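PDB 2W9X: acetylxylan esterase / glucomannan deacetylase from Cellvibrio japonicus, which removes acetyl groups from plant cell wall polysaccharides, hydrolysing the esters of acetylated glucomannan and, less readily, of acetylated xylan. Local coordinates for residues L244-F249 with L265-Y269; T115-S119 with A196-F200. All coordinates share one frame; numbering follows the deposited sequence.

Contact 1 (L244-F249 with L265-Y269)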
loop_
_atom_site.group_PDB
_atom_site.type_symbol
_atom_site.label_atom_id
_atom_site.label_comp_id
_atom_site.label_asym_id
_atom_site.label_seq_id
_atom_site.Cartn_x
_atom_site.Cartn_y
_atom_site.Cartn_z
ATOM N N LEU B 244 -4.845 -8.379 -11.993
ATOM C CA LEU B 244 -6.036 -8.994 -12.587
ATOM C C LEU B 244 -7.231 -8.053 -12.428
ATOM O O LEU B 244 -7.376 -7.393 -11.389
ATOM C CB LEU B 244 -6.333 -10.363 -11.909
ATOM C CG LEU B 244 -5.408 -11.567 -12.191
ATOM C CD1 LEU B 244 -5.695 -12.782 -11.246
ATOM C CD2 LEU B 244 -5.537 -11.999 -13.663
ATOM N N GLY B 245 -8.100 -8.008 -13.431
ATOM C CA GLY B 245 -9.250 -7.109 -13.405
ATOM C C GLY B 245 -9.493 -6.380 -14.724
ATOM O O GLY B 245 -10.612 -5.936 -14.986
ATOM N N THR B 246 -8.449 -6.228 -15.545
ATOM C CA THR B 246 -8.629 -5.648 -16.885
ATOM C C THR B 246 -9.636 -6.496 -17.679
ATOM O O THR B 246 -10.560 -5.969 -18.293
ATOM C CB THR B 246 -7.291 -5.472 -17.644
ATOM O OG1 THR B 246 -6.563 -4.382 -17.056
ATOM C CG2 THR B 246 -7.545 -5.142 -19.144
ATOM N N ASN B 247 -9.480 -7.811 -17.628
ATOM C CA ASN B 247 -10.396 -8.669 -18.356
ATOM C C ASN B 247 -11.779 -8.757 -17.717
ATOM O O ASN B 247 -12.775 -8.888 -18.433
ATOM C CB ASN B 247 -9.790 -10.040 -18.584
ATOM C CG ASN B 247 -8.601 -9.972 -19.510
ATOM O OD1 ASN B 247 -7.524 -10.462 -19.186
ATOM N ND2 ASN B 247 -8.782 -9.324 -20.654
ATOM N N ASP B 248 -11.856 -8.641 -16.395
ATOM C CA ASP B 248 -13.186 -8.552 -15.754
ATOM C C ASP B 248 -13.960 -7.351 -16.265
ATOM O O ASP B 248 -15.162 -7.452 -16.496
ATOM C CB ASP B 248 -13.096 -8.488 -14.218
ATOM C CG ASP B 248 -12.437 -9.704 -13.639
ATOM O OD1 ASP B 248 -13.173 -10.606 -13.183
ATOM O OD2 ASP B 248 -11.179 -9.767 -13.674
ATOM N N PHE B 249 -13.265 -6.217 -16.449
ATOM C CA PHE B 249 -13.971 -4.931 -16.614
ATOM C C PHE B 249 -13.806 -4.195 -17.948
ATOM O O PHE B 249 -14.478 -3.199 -18.169
ATOM C CB PHE B 249 -13.668 -3.965 -15.448
ATOM C CG PHE B 249 -14.002 -4.527 -14.092
ATOM C CD1 PHE B 249 -15.318 -4.819 -13.745
ATOM C CD2 PHE B 249 -13.000 -4.764 -13.169
ATOM C CE1 PHE B 249 -15.627 -5.339 -12.488
ATOM C CE2 PHE B 249 -13.298 -5.292 -11.915
ATOM C CZ PHE B 249 -14.614 -5.565 -11.574
ATOM N N LEU B 265 -21.336 -7.817 -10.951
ATOM C CA LEU B 265 -19.983 -8.124 -11.361
ATOM C C LEU B 265 -18.966 -7.565 -10.355
ATOM O O LEU B 265 -18.043 -8.279 -9.940
ATOM C CB LEU B 265 -19.736 -7.584 -12.780
ATOM C CG LEU B 265 -18.344 -7.798 -13.419
ATOM C CD1 LEU B 265 -17.998 -9.283 -13.569
ATOM C CD2 LEU B 265 -18.236 -7.085 -14.770
ATOM N N HIS B 266 -19.127 -6.293 -9.978
ATOM C CA HIS B 266 -18.282 -5.668 -8.942
ATOM C C HIS B 266 -18.266 -6.469 -7.658
ATOM O O HIS B 266 -17.194 -6.742 -7.109
ATOM C CB HIS B 266 -18.732 -4.238 -8.597
ATOM C CG HIS B 266 -18.635 -3.271 -9.740
ATOM N ND1 HIS B 266 -19.399 -2.125 -9.805
ATOM C CD2 HIS B 266 -17.872 -3.280 -10.860
ATOM C CE1 HIS B 266 -19.117 -1.476 -10.923
ATOM N NE2 HIS B 266 -18.187 -2.151 -11.574
ATOM N N ALA B 267 -19.456 -6.828 -7.176
ATOM C CA ALA B 267 -19.598 -7.563 -5.927
ATOM C C ALA B 267 -18.866 -8.912 -6.001
ATOM O O ALA B 267 -18.103 -9.278 -5.107
ATOM C CB ALA B 267 -21.078 -7.758 -5.601
ATOM N N ASP B 268 -19.085 -9.632 -7.096
ATOM C CA ASP B 268 -18.510 -10.961 -7.278
ATOM C C ASP B 268 -16.986 -10.902 -7.469
ATOM O O ASP B 268 -16.263 -11.737 -6.916
ATOM C CB ASP B 268 -19.192 -11.653 -8.463
ATOM C CG ASP B 268 -18.862 -13.132 -8.561
ATOM O OD1 ASP B 268 -18.739 -13.796 -7.512
ATOM O OD2 ASP B 268 -18.755 -13.642 -9.696
ATOM N N TYR B 269 -16.507 -9.905 -8.223
ATOM C CA TYR B 269 -15.085 -9.650 -8.381
ATOM C C TYR B 269 -14.445 -9.374 -7.022
ATOM O O TYR B 269 -13.406 -9.951 -6.696
ATOM C CB TYR B 269 -14.847 -8.454 -9.330
ATOM C CG TYR B 269 -13.400 -7.986 -9.459
ATOM C CD1 TYR B 269 -12.567 -8.490 -10.466
ATOM C CD2 TYR B 269 -12.872 -7.010 -8.602
ATOM C CE1 TYR B 269 -11.236 -8.047 -10.606
ATOM C CE2 TYR B 269 -11.562 -6.574 -8.734
ATOM C CZ TYR B 269 -10.753 -7.093 -9.738
ATOM O OH TYR B 269 -9.468 -6.667 -9.845
#
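Tyr269 and Phe249 meet because their first torsions turn the two rings toward each other: CG of Tyr269 lies opposite its backbone N (chi1 174°), reaching out from helix 262-283, while CG of Phe249 sits anti to its own carbonyl carbon, which swings the ring toward that helix. The result is a T-shaped pair, planes at 61°, in which the edge of Phe249 addresses one face of Tyr269 and CZ of Phe249 comes 3.4 Å from CG of Tyr269. CE1 of Phe249 reaches 3.5 Å from CD2 at the edge of the His266 imidazole, whose NE2 is hydrogen-bonded to Glu300, and lies 3.8 Å from CG of Leu265. Beyond this aromatic cluster, Tyr269 OH donates to Leu244 O at 2.7 Å, approaching 26° off the plane of the carbonyl group. Gly245, the N-cap of the short helix 246-249, passes close beside the phenol. The Asp248 carboxylate stands at the edge of the Tyr269 ring, CG of Asp248 3.4 Å from CD1 of Tyr269, and accepts backbone N-H groups of Ile202, Val203 and Arg204. The helix so packed also carries Asn247, probably a transition-state stabiliser. One phenol thus both buries its ring against Phe249 and satisfies a buried main-chain carbonyl.

Contact 2 (T115-S119 with A196-F200); sequences TETQS and ASSGF
Neither segment is regular: Glu116 and Gln118 lie in the connection between strands 108-113 and 122-128 of the N-terminal beta domain, and they meet a type II beta turn, Ser197 to Phe200, that follows the edge strand 191-196 of the SGNH-type esterase sheet. The backbones keep apart, with CA of Gln118 and CA of Ser197 6.9 Å from each other, and side chains bridge the distance. Glu116, its chain extended from an anti first torsion (chi1 -179°), presents its carboxylate to Ser198 as a bidentate acceptor. OE1 of Glu116 takes the hydroxyl OG of Ser198 at 2.7 Å and OE2 the backbone N of Ser198 at 2.9 Å, each through the syn lone pair. A water also links OE2 of Glu116 to Ala196 O. NE2 of Gln118 donates to two acceptors. One is Ser198 O at 2.8 Å, using a lone pair of that oxygen within the plane of its carbonyl; OE1 of Gln118 is hydrogen-bonded to a glycerol, probably from the crystallisation liquor. The turn bonded in this way contains Gly199, probably a transition-state stabiliser, and Ser198 touches Ser151, the inferred nucleophile. The second bond from Gln118 runs nearly straight, NE2 to Ser197 OG at 3.0 Å with an N-H...O angle of 176°.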
loop_
_atom_site.group_PDB
_atom_site.type_symbol
_atom_site.label_atom_id
_atom_site.label_comp_id
_atom_site.label_asym_id
_atom_site.label_seq_id
_atom_site.Cartn_x
_atom_site.Cartn_y
_atom_site.Cartn_z
ATOM N N THR B 115 7.848 -17.854 -24.703
ATOM C CA THR B 115 6.508 -17.815 -25.277
ATOM C C THR B 115 5.432 -18.352 -24.322
ATOM O O THR B 115 5.740 -18.955 -23.292
ATOM C CB THR B 115 6.467 -18.609 -26.584
ATOM O OG1 THR B 115 7.119 -19.866 -26.383
ATOM C CG2 THR B 115 7.173 -17.849 -27.717
ATOM N N GLU B 116 4.172 -18.094 -24.667
ATOM C CA GLU B 116 3.035 -18.548 -23.891
ATOM C C GLU B 116 2.384 -19.728 -24.590
ATOM O O GLU B 116 2.220 -19.716 -25.821
ATOM C CB GLU B 116 2.001 -17.432 -23.722
ATOM C CG GLU B 116 0.793 -17.873 -22.896
ATOM C CD GLU B 116 -0.234 -16.786 -22.673
ATOM O OE1 GLU B 116 -0.422 -15.911 -23.549
ATOM O OE2 GLU B 116 -0.881 -16.820 -21.608
ATOM N N THR B 117 2.028 -20.731 -23.786
ATOM C CA THR B 117 1.331 -21.937 -24.221
ATOM C C THR B 117 0.108 -22.118 -23.324
ATOM O O THR B 117 0.237 -22.561 -22.175
ATOM C CB THR B 117 2.226 -23.193 -24.073
ATOM O OG1 THR B 117 2.803 -23.222 -22.754
ATOM C CG2 THR B 117 3.346 -23.226 -25.123
ATOM N N GLN B 118 -1.070 -21.754 -23.828
ATOM C CA GLN B 118 -2.305 -21.855 -23.029
ATOM C C GLN B 118 -2.999 -23.210 -23.128
ATOM O O GLN B 118 -3.758 -23.598 -22.234
ATOM C CB GLN B 118 -3.280 -20.728 -23.387
ATOM C CG GLN B 118 -2.802 -19.360 -22.902
ATOM C CD GLN B 118 -3.750 -18.236 -23.261
ATOM O OE1 GLN B 118 -3.922 -17.904 -24.435
ATOM N NE2 GLN B 118 -4.357 -17.625 -22.247
ATOM N N SER B 119 -2.736 -23.929 -24.212
ATOM C CA SER B 119 -3.447 -25.174 -24.472
ATOM C C SER B 119 -2.520 -26.359 -24.696
ATOM O O SER B 119 -2.981 -27.442 -25.065
ATOM C CB SER B 119 -4.400 -24.994 -25.655
ATOM O OG SER B 119 -3.723 -24.436 -26.765
ATOM N N ALA B 196 0.603 -16.544 -14.976
ATOM C CA ALA B 196 -0.281 -15.668 -15.709
ATOM C C ALA B 196 -0.761 -16.375 -16.967
ATOM O O ALA B 196 -0.072 -17.222 -17.500
ATOM C CB ALA B 196 0.456 -14.373 -16.083
ATOM N N SER B 197 -1.930 -15.983 -17.458
ATOM C CA SER B 197 -2.480 -16.555 -18.671
ATOM C C SER B 197 -3.311 -15.474 -19.321
ATOM O O SER B 197 -4.077 -14.806 -18.634
ATOM C CB SER B 197 -3.361 -17.769 -18.319
ATOM O OG SER B 197 -3.740 -18.470 -19.487
ATOM N N SER B 198 -3.138 -15.290 -20.630
ATOM C CA SER B 198 -3.749 -14.176 -21.353
ATOM C C SER B 198 -5.268 -14.266 -21.454
ATOM O O SER B 198 -5.808 -15.324 -21.751
ATOM C CB SER B 198 -3.159 -14.050 -22.769
ATOM O OG SER B 198 -1.784 -13.724 -22.734
ATOM N N GLY B 199 -5.942 -13.138 -21.230
ATOM C CA GLY B 199 -7.398 -13.061 -21.372
ATOM C C GLY B 199 -8.182 -13.310 -20.091
ATOM O O GLY B 199 -9.403 -13.109 -20.056
ATOM N N PHE B 200 -7.492 -13.715 -19.026
ATOM C CA PHE B 200 -8.194 -14.197 -17.822
ATOM C C PHE B 200 -8.354 -13.109 -16.749
ATOM O O PHE B 200 -7.543 -12.179 -16.656
ATOM C CB PHE B 200 -7.548 -15.479 -17.245
ATOM C CG PHE B 200 -7.820 -16.730 -18.066
ATOM C CD1 PHE B 200 -8.985 -17.469 -17.875
ATOM C CD2 PHE B 200 -6.897 -17.160 -19.044
ATOM C CE1 PHE B 200 -9.250 -18.621 -18.641
ATOM C CE2 PHE B 200 -7.140 -18.296 -19.813
ATOM C CZ PHE B 200 -8.320 -19.040 -19.609
HETATM O O HOH W 1 0.028 -18.597 -19.797
#

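How the contacts relate
The two contacts illustrate how an active site can be assembled from loops with separate neighbours. Their centres lie 18 Å apart and they follow in series, contact 2 closing before contact 1 opens. One segment of each contact leaves the parallel sheet: segment 196-200 continues from edge strand 191-196, and segment 244-249 follows strand 239-243. Strand 144-149, which leads to Ser151, runs between these two strands. Contact 2 crosses from the N-terminal beta domain to the esterase domain, whereas contact 1 stays within the latter, against helix 262-283. Leu244 CD2 approaches Phe200 O at 3.6 Å where they touch. The segments carrying Gly199 and Asn247, probable partners in the oxyanion hole, are therefore contacted from different parts of the fold.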